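Long-range contacts in protein phosphatase Slingshot homolog 2 (Homo sapiens, PDB 2NT2), which removes phosphate from phosphotyrosine, phosphoserine and phosphothreonine in proteins, activating the actin-depolymerizing factor cofilin, and is represented here by its catalytic domain: residues R31-V36 with F48-I53; W17-L22 with L85-M90; T37-N42 with R54-E59. The protein carries 1 engineered substitution. One frame throughout, in Å; residues are numbered along the deposited sequence.

Contact 1: residues R31-V36 with F48-I53; sequences RYILNV and FEYHNI
I33 and Y50 are paired side by side on two neighbouring parallel strands, 31-35 and 49-52, at one edge of the central sheet of the dual-specificity phosphatase fold; 49-52 is the outermost strand. The axes of these two short strands approach to 4.9 Å, 15° from parallel. Five backbone bonds join them: I33 and N35 each donate to and accept from the partner strand, and R31 O takes E49 N.

The main bump is the end of I33. Its chi1 (-56°) sets CG1 beside the backbone N, and an anti chi2 (178°) carries CD1 outward into the notch between two aromatic rings, those of F48 and Y50. It lies 3.4 Å from Y50 CE2 and 3.7 Å from F48 CG, approaching both rings obliquely. Isoleucine suits this slot: CD1 reaches between the rings while CB and CG2 rest on Y50 CE2. I33 also touches L25 of helix 22-27. R31 CA fits against the rim of the F48 ring, 3.6 Å from CD2.

On the opposite face, L34 CD1 fills the hollow beside H51, 3.4 Å from H51 O and within 4.0 Å of its CB; L34 also packs on T70 and I74 of helix 67-79. Y32 lies alongside E49 and also touches A77 of the same helix.

Polar ends find partners nearby: Y50 OH bonds F44 N and N52 OD1 takes N42 ND2, so tyrosine and asparagine tie the edge strand to the preceding loop. Past the strand ends, V36 CG1 meets I53 CG2 at 4.0 Å.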
loop_
_atom_site.group_PDB
_atom_site.type_symbol
_atom_site.label_atom_id
_atom_site.label_comp_id
_atom_site.label_asym_id
_atom_site.label_seq_id
_atom_site.Cartn_x
_atom_site.Cartn_y
_atom_site.Cartn_z
ATOM N N ARG A 31 4.900 -12.595 3.049
ATOM C CA ARG A 31 4.501 -13.692 2.170
ATOM C C ARG A 31 3.435 -13.216 1.185
ATOM O O ARG A 31 3.135 -13.904 0.211
ATOM C CB ARG A 31 3.980 -14.907 2.936
ATOM C CG ARG A 31 4.620 -15.164 4.281
ATOM C CD ARG A 31 5.944 -15.894 4.210
ATOM N NE ARG A 31 6.351 -16.252 2.858
ATOM C CZ ARG A 31 7.459 -16.929 2.570
ATOM N NH1 ARG A 31 8.266 -17.328 3.546
ATOM N NH2 ARG A 31 7.753 -17.210 1.308
ATOM N N TYR A 32 2.889 -12.047 1.475
ATOM C CA TYR A 32 1.896 -11.401 0.635
ATOM C C TYR A 32 2.487 -10.123 0.043
ATOM O O TYR A 32 3.164 -9.364 0.735
ATOM C CB TYR A 32 0.637 -11.055 1.430
ATOM C CG TYR A 32 -0.068 -12.236 2.045
ATOM C CD1 TYR A 32 0.289 -12.702 3.305
ATOM C CD2 TYR A 32 -1.092 -12.885 1.366
ATOM C CE1 TYR A 32 -0.350 -13.784 3.880
ATOM C CE2 TYR A 32 -1.733 -13.970 1.941
ATOM C CZ TYR A 32 -1.360 -14.413 3.192
ATOM O OH TYR A 32 -2.006 -15.494 3.751
ATOM N N ILE A 33 2.228 -9.888 -1.236
ATOM C CA ILE A 33 2.732 -8.667 -1.855
ATOM C C ILE A 33 1.633 -7.975 -2.656
ATOM O O ILE A 33 1.085 -8.556 -3.590
ATOM C CB ILE A 33 3.930 -8.939 -2.772
ATOM C CG1 ILE A 33 5.101 -9.648 -2.088
ATOM C CG2 ILE A 33 4.403 -7.643 -3.416
ATOM C CD1 ILE A 33 6.244 -9.950 -3.037
ATOM N N LEU A 34 1.348 -6.748 -2.238
ATOM C CA LEU A 34 0.448 -5.841 -2.925
ATOM C C LEU A 34 1.252 -4.909 -3.839
ATOM O O LEU A 34 1.906 -3.962 -3.404
ATOM C CB LEU A 34 -0.383 -5.042 -1.930
ATOM C CG LEU A 34 -1.496 -4.164 -2.503
ATOM C CD1 LEU A 34 -2.299 -4.917 -3.551
ATOM C CD2 LEU A 34 -2.395 -3.662 -1.380
ATOM N N ASN A 35 1.204 -5.252 -5.117
ATOM C CA ASN A 35 1.891 -4.542 -6.180
ATOM C C ASN A 35 0.942 -3.561 -6.865
ATOM O O ASN A 35 0.160 -3.958 -7.725
ATOM C CB ASN A 35 2.430 -5.564 -7.182
ATOM C CG ASN A 35 3.277 -4.937 -8.265
ATOM O OD1 ASN A 35 3.248 -3.722 -8.447
ATOM N ND2 ASN A 35 4.023 -5.782 -8.971
ATOM N N VAL A 36 1.014 -2.302 -6.463
ATOM C CA VAL A 36 0.141 -1.238 -6.928
ATOM C C VAL A 36 0.701 -0.550 -8.166
ATOM O O VAL A 36 0.876 0.673 -8.202
ATOM C CB VAL A 36 -0.075 -0.179 -5.823
ATOM C CG1 VAL A 36 -1.299 0.672 -6.139
ATOM C CG2 VAL A 36 -0.236 -0.845 -4.469
ATOM N N PHE A 48 5.718 -15.832 -3.309
ATOM C CA PHE A 48 4.753 -14.978 -2.635
ATOM C C PHE A 48 3.407 -14.940 -3.350
ATOM O O PHE A 48 3.339 -15.056 -4.571
ATOM C CB PHE A 48 5.301 -13.555 -2.501
ATOM C CG PHE A 48 6.702 -13.473 -1.923
ATOM C CD1 PHE A 48 7.801 -13.416 -2.759
ATOM C CD2 PHE A 48 6.908 -13.449 -0.554
ATOM C CE1 PHE A 48 9.083 -13.327 -2.240
ATOM C CE2 PHE A 48 8.182 -13.364 -0.026
ATOM C CZ PHE A 48 9.270 -13.303 -0.873
ATOM N N GLU A 49 2.360 -14.773 -2.555
ATOM C CA GLU A 49 1.008 -14.511 -3.020
ATOM C C GLU A 49 0.866 -13.043 -3.430
ATOM O O GLU A 49 1.105 -12.159 -2.602
ATOM C CB GLU A 49 0.023 -14.831 -1.900
ATOM C CG GLU A 49 -0.934 -15.963 -2.227
ATOM C CD GLU A 49 -2.349 -15.630 -1.782
ATOM O OE1 GLU A 49 -2.919 -14.630 -2.267
ATOM O OE2 GLU A 49 -2.886 -16.379 -0.940
ATOM N N TYR A 50 0.481 -12.813 -4.677
ATOM C CA TYR A 50 0.429 -11.478 -5.250
ATOM C C TYR A 50 -0.995 -10.973 -5.464
ATOM O O TYR A 50 -1.902 -11.751 -5.745
ATOM C CB TYR A 50 1.176 -11.431 -6.590
ATOM C CG TYR A 50 2.678 -11.445 -6.432
ATOM C CD1 TYR A 50 3.383 -12.637 -6.546
ATOM C CD2 TYR A 50 3.384 -10.279 -6.165
ATOM C CE1 TYR A 50 4.752 -12.660 -6.401
ATOM C CE2 TYR A 50 4.759 -10.306 -6.019
ATOM C CZ TYR A 50 5.437 -11.499 -6.138
ATOM O OH TYR A 50 6.805 -11.540 -5.998
ATOM N N HIS A 51 -1.143 -9.658 -5.350
ATOM C CA HIS A 51 -2.330 -8.946 -5.794
ATOM C C HIS A 51 -1.922 -7.682 -6.549
ATOM O O HIS A 51 -1.096 -6.902 -6.069
ATOM C CB HIS A 51 -3.262 -8.600 -4.635
ATOM C CG HIS A 51 -4.645 -8.218 -5.090
ATOM N ND1 HIS A 51 -5.674 -9.128 -5.155
ATOM C CD2 HIS A 51 -5.171 -7.045 -5.505
ATOM C CE1 HIS A 51 -6.775 -8.537 -5.588
ATOM N NE2 HIS A 51 -6.492 -7.265 -5.809
ATOM N N ASN A 52 -2.471 -7.484 -7.740
ATOM C CA ASN A 52 -1.995 -6.401 -8.600
ATOM C C ASN A 52 -3.079 -5.375 -8.900
ATOM O O ASN A 52 -4.219 -5.726 -9.202
ATOM C CB ASN A 52 -1.431 -7.002 -9.893
ATOM C CG ASN A 52 -0.168 -7.803 -9.636
ATOM O OD1 ASN A 52 0.937 -7.327 -9.913
ATOM N ND2 ASN A 52 -0.309 -9.007 -9.090
ATOM N N ILE A 53 -2.714 -4.111 -8.767
ATOM C CA ILE A 53 -3.560 -2.957 -9.028
ATOM C C ILE A 53 -2.943 -2.162 -10.185
ATOM O O ILE A 53 -2.120 -1.271 -9.993
ATOM C CB ILE A 53 -3.721 -2.072 -7.782
ATOM C CG1 ILE A 53 -4.301 -2.752 -6.547
ATOM C CG2 ILE A 53 -4.463 -0.782 -8.112
ATOM C CD1 ILE A 53 -5.517 -3.632 -6.653
#

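Contact 2: residues W17-L22 with L85-M90; sequences WNASNL and LVHSKM. Engineered in segment 85-90: S88 (natural residue Cys). With SO4 (sulfate ion), chain D.
A19 CB sits over one face of the H87 imidazole, a CH-pi contact almost centred on the ring, with CB 3.4 Å from the centroid and 12° off the normal. H87 ends strand 83-87 and leads into the phosphate-binding loop of the protein-tyrosine phosphatase family, so the short helix 16-19 packs directly beside the approach to the active site. Small alanine suits this place because its lone methyl can press down on the ring face without a longer chain in the way. On the histidine side, a chi1 of 78° places CG between the backbone N and the carbonyl carbon, which brings the ring under that methyl. In the plane of the ring, ND1 donates to S88 O at 3.2 Å, a bond that fixes the rotation of the imidazole.

The second flat group, the W17 indole, is met at its edge. M90 CE lies near the ring plane, 3.5 Å from W17 CZ3, and M90 SD is also at the edge, a Met-aromatic contact. K89 O approaches the same CZ3 obliquely. The bent methionine chain can wrap to the indole edge at the exposed end of the contact, whereas L85 CD2 is buried deeper, 3.9 Å from A19 CB.

S88, an engineered serine at the position of the phosphocysteine intermediate, takes no part in the packing against the helix; its OG meets the sulfate at a doubtfully short distance. The ion is also bonded by V92 N, S93 N and R94 NE, consistent with the way this loop cradles a substrate phosphate. K89 N gives sulfate O1 a weak bond; M90 N points to the same oxygen nearly straight, at 2.7 Å and 168°.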
loop_
_atom_site.group_PDB
_atom_site.type_symbol
_atom_site.label_atom_id
_atom_site.label_comp_id
_atom_site.label_asym_id
_atom_site.label_seq_id
_atom_site.Cartn_x
_atom_site.Cartn_y
_atom_site.Cartn_z
ATOM N N TRP A 17 12.422 -1.962 -5.895
ATOM C CA TRP A 17 13.722 -2.528 -5.532
ATOM C C TRP A 17 13.645 -3.285 -4.217
ATOM O O TRP A 17 14.408 -4.223 -3.993
ATOM C CB TRP A 17 14.788 -1.428 -5.520
ATOM C CG TRP A 17 14.859 -0.785 -6.880
ATOM C CD1 TRP A 17 15.472 -1.283 -7.992
ATOM C CD2 TRP A 17 14.286 0.472 -7.260
ATOM N NE1 TRP A 17 15.319 -0.411 -9.042
ATOM C CE2 TRP A 17 14.598 0.673 -8.620
ATOM C CE3 TRP A 17 13.547 1.446 -6.584
ATOM C CZ2 TRP A 17 14.190 1.812 -9.315
ATOM C CZ3 TRP A 17 13.144 2.574 -7.274
ATOM C CH2 TRP A 17 13.467 2.748 -8.627
ATOM N N ASN A 18 12.682 -2.923 -3.376
ATOM C CA ASN A 18 12.359 -3.717 -2.197
ATOM C C ASN A 18 11.627 -4.993 -2.596
ATOM O O ASN A 18 11.810 -6.050 -1.997
ATOM C CB ASN A 18 11.506 -2.921 -1.210
ATOM C CG ASN A 18 12.212 -1.719 -0.624
ATOM O OD1 ASN A 18 13.434 -1.678 -0.479
ATOM N ND2 ASN A 18 11.442 -0.693 -0.282
ATOM N N ALA A 19 10.779 -4.909 -3.626
ATOM C CA ALA A 19 9.996 -6.085 -3.989
ATOM C C ALA A 19 10.850 -7.135 -4.696
ATOM O O ALA A 19 10.470 -8.310 -4.734
ATOM C CB ALA A 19 8.804 -5.692 -4.843
ATOM N N SER A 20 11.987 -6.708 -5.244
ATOM C CA SER A 20 12.919 -7.627 -5.893
ATOM C C SER A 20 13.992 -8.154 -4.942
ATOM O O SER A 20 14.863 -8.927 -5.359
ATOM C CB SER A 20 13.559 -7.021 -7.136
ATOM O OG SER A 20 14.268 -5.821 -6.953
ATOM N N ASN A 21 13.950 -7.752 -3.679
ATOM C CA ASN A 21 14.953 -8.199 -2.706
ATOM C C ASN A 21 14.426 -9.350 -1.861
ATOM O O ASN A 21 13.992 -9.139 -0.734
ATOM C CB ASN A 21 15.377 -7.024 -1.834
ATOM C CG ASN A 21 16.488 -7.335 -0.859
ATOM O OD1 ASN A 21 16.651 -8.467 -0.411
ATOM N ND2 ASN A 21 17.251 -6.312 -0.496
ATOM N N LEU A 22 14.462 -10.557 -2.408
ATOM C CA LEU A 22 13.799 -11.729 -1.851
ATOM C C LEU A 22 14.180 -11.992 -0.399
ATOM O O LEU A 22 13.322 -12.106 0.477
ATOM C CB LEU A 22 14.097 -12.959 -2.705
ATOM C CG LEU A 22 13.709 -14.337 -2.177
ATOM C CD1 LEU A 22 12.245 -14.397 -1.782
ATOM C CD2 LEU A 22 14.004 -15.412 -3.218
ATOM N N LEU A 85 3.743 -6.601 1.871
ATOM C CA LEU A 85 4.472 -5.471 1.315
ATOM C C LEU A 85 3.588 -4.689 0.348
ATOM O O LEU A 85 3.196 -5.167 -0.716
ATOM C CB LEU A 85 5.752 -5.926 0.610
ATOM C CG LEU A 85 6.429 -4.882 -0.288
ATOM C CD1 LEU A 85 6.987 -3.742 0.548
ATOM C CD2 LEU A 85 7.519 -5.521 -1.135
ATOM N N VAL A 86 3.266 -3.446 0.707
ATOM C CA VAL A 86 2.613 -2.595 -0.284
ATOM C C VAL A 86 3.683 -1.780 -1.014
ATOM O O VAL A 86 4.387 -0.998 -0.381
ATOM C CB VAL A 86 1.563 -1.646 0.300
ATOM C CG1 VAL A 86 0.665 -1.153 -0.834
ATOM C CG2 VAL A 86 0.745 -2.330 1.380
ATOM N N HIS A 87 3.803 -2.000 -2.321
ATOM C CA HIS A 87 4.845 -1.314 -3.083
ATOM C C HIS A 87 4.322 -0.791 -4.417
ATOM O O HIS A 87 3.317 -1.252 -4.952
ATOM C CB HIS A 87 6.059 -2.209 -3.287
ATOM C CG HIS A 87 5.952 -3.259 -4.341
ATOM N ND1 HIS A 87 6.401 -3.062 -5.628
ATOM C CD2 HIS A 87 5.464 -4.521 -4.318
ATOM C CE1 HIS A 87 6.191 -4.149 -6.350
ATOM N NE2 HIS A 87 5.619 -5.053 -5.578
ATOM N N SER A 88 5.031 0.220 -4.903
ATOM C CA SER A 88 4.845 0.789 -6.230
ATOM C C SER A 88 6.185 0.768 -6.962
ATOM O O SER A 88 6.993 -0.138 -6.740
ATOM C CB SER A 88 4.280 2.205 -6.136
ATOM O OG SER A 88 5.013 2.993 -5.214
ATOM N N LYS A 89 6.443 1.765 -7.797
ATOM C CA LYS A 89 7.805 1.924 -8.317
ATOM C C LYS A 89 8.682 2.638 -7.288
ATOM O O LYS A 89 9.756 2.158 -6.948
ATOM C CB LYS A 89 7.803 2.672 -9.643
ATOM C CG LYS A 89 9.123 3.332 -10.008
ATOM C CD LYS A 89 9.444 3.200 -11.483
ATOM C CE LYS A 89 10.860 3.667 -11.776
ATOM N NZ LYS A 89 11.475 2.906 -12.898
ATOM N N MET A 90 8.240 3.792 -6.790
ATOM C CA MET A 90 9.044 4.519 -5.817
ATOM C C MET A 90 8.611 4.287 -4.376
ATOM O O MET A 90 9.422 4.478 -3.465
ATOM C CB MET A 90 9.050 6.019 -6.127
ATOM C CG MET A 90 9.291 6.376 -7.580
ATOM S SD MET A 90 10.827 5.737 -8.270
ATOM C CE MET A 90 11.910 5.787 -6.849
HETATM S S SO4 D . 5.017 5.493 -7.201
HETATM O O1 SO4 D . 5.909 4.535 -7.839
HETATM O O2 SO4 D . 5.352 6.862 -7.589
HETATM O O3 SO4 D . 3.633 5.221 -7.603
HETATM O O4 SO4 D . 5.134 5.361 -5.745
#

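Contact 3: residues T37-N42 with R54-E59; sequences TREIDN and RVYDEE
R38 and R54 make the closer-packed part of this contact, where two loops that follow neighbouring parallel strands of the dual-specificity phosphatase fold meet beside the active site. R54 CB lies over one face of the R38 guanidinium, offset toward its rim; its approach to NH1 is shorter than normal contact and therefore doubtful. The two guanidinium planes are 44° apart, and like charges come close, R38 NH1 being 3.7 Å from R54 NH1; such a pair would be expected to repel, and both residues are exposed, where solvent can screen the charge. Long arginines suit an exposed site because their aliphatic parts can pack while the charged ends can reach solvent. R38 CG, anti to the backbone N (chi1 173°), lies 3.9 Å from Y56 OH, while CB lies over the face of the Y56 ring in a CH-pi contact, 4.2 Å from its centroid.

The backbones are less firmly joined. R54 CA makes a CA-H...O contact with T37 O, and R38 N gives V55 O only a weak bond. T37 suits its turn by accepting I40 N at its hydroxyl, an ST motif.

Toward E39 and D57 the contact becomes loose, and is bridged by a water. E39 OE2 reaches no nearer than 4.1 Å to Y56 CD2, and the firm partner of its carboxylate is R94, the arginine that also bonds the sulfate and, through NH1, V55 O. The water spans the remaining distance: it contacts E39 OE1 weakly and accepts D57 N at 3.1 Å.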
loop_
_atom_site.group_PDB
_atom_site.type_symbol
_atom_site.label_atom_id
_atom_site.label_comp_id
_atom_site.label_asym_id
_atom_site.label_seq_id
_atom_site.Cartn_x
_atom_site.Cartn_y
_atom_site.Cartn_z
ATOM N N THR A 37 1.043 -1.341 -9.181
ATOM C CA THR A 37 1.596 -0.819 -10.417
ATOM C C THR A 37 1.027 -1.571 -11.624
ATOM O O THR A 37 0.544 -2.694 -11.480
ATOM C CB THR A 37 3.129 -0.910 -10.514
ATOM O OG1 THR A 37 3.501 -2.199 -11.035
ATOM C CG2 THR A 37 3.827 -0.753 -9.176
ATOM N N ARG A 38 1.144 -0.940 -12.781
ATOM C CA ARG A 38 0.894 -1.585 -14.060
ATOM C C ARG A 38 2.206 -2.087 -14.674
ATOM O O ARG A 38 2.215 -3.141 -15.311
ATOM C CB ARG A 38 0.220 -0.622 -15.041
ATOM C CG ARG A 38 0.092 -1.201 -16.449
ATOM C CD ARG A 38 -1.312 -1.723 -16.706
ATOM N NE ARG A 38 -1.321 -3.149 -17.012
ATOM C CZ ARG A 38 -2.371 -3.948 -16.946
ATOM N NH1 ARG A 38 -3.557 -3.481 -16.579
ATOM N NH2 ARG A 38 -2.241 -5.233 -17.246
ATOM N N GLU A 39 3.268 -1.323 -14.472
ATOM C CA GLU A 39 4.543 -1.476 -15.149
ATOM C C GLU A 39 5.588 -2.290 -14.407
ATOM O O GLU A 39 6.625 -2.682 -14.950
ATOM C CB GLU A 39 5.097 -0.065 -15.438
ATOM C CG GLU A 39 5.719 0.624 -14.237
ATOM C CD GLU A 39 4.740 1.439 -13.419
ATOM O OE1 GLU A 39 5.170 2.410 -12.755
ATOM O OE2 GLU A 39 3.530 1.133 -13.411
ATOM N N ILE A 40 5.389 -2.568 -13.115
ATOM C CA ILE A 40 6.401 -3.366 -12.418
ATOM C C ILE A 40 5.917 -4.805 -12.278
ATOM O O ILE A 40 4.738 -5.054 -12.044
ATOM C CB ILE A 40 6.755 -2.792 -11.041
ATOM C CG1 ILE A 40 7.512 -1.455 -11.119
ATOM C CG2 ILE A 40 7.548 -3.771 -10.200
ATOM C CD1 ILE A 40 6.561 -0.289 -10.971
ATOM N N ASP A 41 6.848 -5.734 -12.433
ATOM C CA ASP A 41 6.559 -7.154 -12.395
ATOM C C ASP A 41 6.410 -7.698 -10.976
ATOM O O ASP A 41 6.865 -7.083 -10.015
ATOM C CB ASP A 41 7.680 -7.913 -13.130
ATOM C CG ASP A 41 7.793 -7.449 -14.572
ATOM O OD1 ASP A 41 8.893 -7.028 -14.990
ATOM O OD2 ASP A 41 6.775 -7.480 -15.291
ATOM N N ASN A 42 5.773 -8.857 -10.903
ATOM C CA ASN A 42 5.775 -9.792 -9.800
ATOM C C ASN A 42 7.057 -10.635 -9.869
ATOM O O ASN A 42 7.122 -11.616 -10.608
ATOM C CB ASN A 42 4.571 -10.725 -9.845
ATOM C CG ASN A 42 3.241 -10.058 -9.591
ATOM O OD1 ASN A 42 2.201 -10.721 -9.635
ATOM N ND2 ASN A 42 3.263 -8.759 -9.312
ATOM N N ARG A 54 -3.342 -2.559 -11.384
ATOM C CA ARG A 54 -2.640 -2.289 -12.626
ATOM C C ARG A 54 -2.940 -0.896 -13.168
ATOM O O ARG A 54 -3.677 -0.707 -14.129
ATOM C CB ARG A 54 -2.986 -3.383 -13.642
ATOM C CG ARG A 54 -3.076 -4.744 -12.950
ATOM C CD ARG A 54 -2.593 -5.868 -13.835
ATOM N NE ARG A 54 -3.427 -7.068 -13.678
ATOM C CZ ARG A 54 -4.689 -7.143 -14.083
ATOM N NH1 ARG A 54 -5.290 -6.113 -14.666
ATOM N NH2 ARG A 54 -5.373 -8.269 -13.904
ATOM N N VAL A 55 -2.306 0.063 -12.515
ATOM C CA VAL A 55 -2.595 1.480 -12.572
ATOM C C VAL A 55 -1.322 2.305 -12.672
ATOM O O VAL A 55 -0.272 1.917 -12.145
ATOM C CB VAL A 55 -3.367 1.854 -11.283
ATOM C CG1 VAL A 55 -2.625 2.927 -10.508
ATOM C CG2 VAL A 55 -4.790 2.256 -11.602
ATOM N N TYR A 56 -1.373 3.449 -13.356
ATOM C CA TYR A 56 -0.196 4.310 -13.428
ATOM C C TYR A 56 -0.301 5.438 -12.390
ATOM O O TYR A 56 -1.389 5.819 -11.961
ATOM C CB TYR A 56 -0.002 4.908 -14.807
ATOM C CG TYR A 56 0.269 3.980 -15.957
ATOM C CD1 TYR A 56 -0.707 3.721 -16.911
ATOM C CD2 TYR A 56 1.498 3.358 -16.118
ATOM C CE1 TYR A 56 -0.476 2.872 -17.977
ATOM C CE2 TYR A 56 1.742 2.508 -17.178
ATOM C CZ TYR A 56 0.757 2.266 -18.107
ATOM O OH TYR A 56 0.995 1.419 -19.169
ATOM N N ASP A 57 0.855 5.959 -12.002
ATOM C CA ASP A 57 0.975 7.072 -11.073
ATOM C C ASP A 57 0.678 8.396 -11.774
ATOM O O ASP A 57 1.586 9.189 -12.041
ATOM C CB ASP A 57 2.388 7.118 -10.480
ATOM C CG ASP A 57 2.480 8.011 -9.257
ATOM O OD1 ASP A 57 1.423 8.337 -8.680
ATOM O OD2 ASP A 57 3.621 8.362 -8.875
ATOM N N GLU A 58 -0.597 8.605 -12.087
ATOM C CA GLU A 58 -1.051 9.773 -12.821
ATOM C C GLU A 58 -2.417 10.254 -12.321
ATOM O O GLU A 58 -3.173 9.465 -11.764
ATOM C CB GLU A 58 -1.142 9.491 -14.320
ATOM C CG GLU A 58 -1.045 8.032 -14.712
ATOM C CD GLU A 58 -2.031 7.663 -15.806
ATOM O OE1 GLU A 58 -3.160 7.248 -15.479
ATOM O OE2 GLU A 58 -1.641 7.815 -16.977
ATOM N N GLU A 59 -2.681 11.527 -12.558
ATOM C CA GLU A 59 -3.885 12.205 -12.094
ATOM C C GLU A 59 -5.155 11.498 -12.562
ATOM O O GLU A 59 -6.193 11.572 -11.904
ATOM C CB GLU A 59 -3.872 13.662 -12.551
ATOM C CG GLU A 59 -5.149 14.158 -13.190
ATOM C CD GLU A 59 -4.904 15.129 -14.328
ATOM O OE1 GLU A 59 -5.889 15.421 -15.053
ATOM O OE2 GLU A 59 -3.743 15.577 -14.518
HETATM O O HOH W 1 3.528 5.364 -13.533
#

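From the N terminus, the chain passes first through 17-22, whose partner 85-90 comes 63 residues later; contact 2 thus closes the longest loop and encloses the other two. Within it, contact 1 pairs strands 30-35 and 49-52, closing the 11-residue connection between its segments, and contact 3 joins the loops that continue from those strands, closing a loop that runs through strand 49-52. These two cross, their segments alternating. Strand 30-35 lies between 49-52 and 83-87, so contacts 1 and 2 share the sheet through L34, bonded to L85 and H87. N42 reaches N52, linking contacts 1 and 3, while T37 and I40 pack on S88 and K89, bringing contact 3 to the phosphate-binding loop.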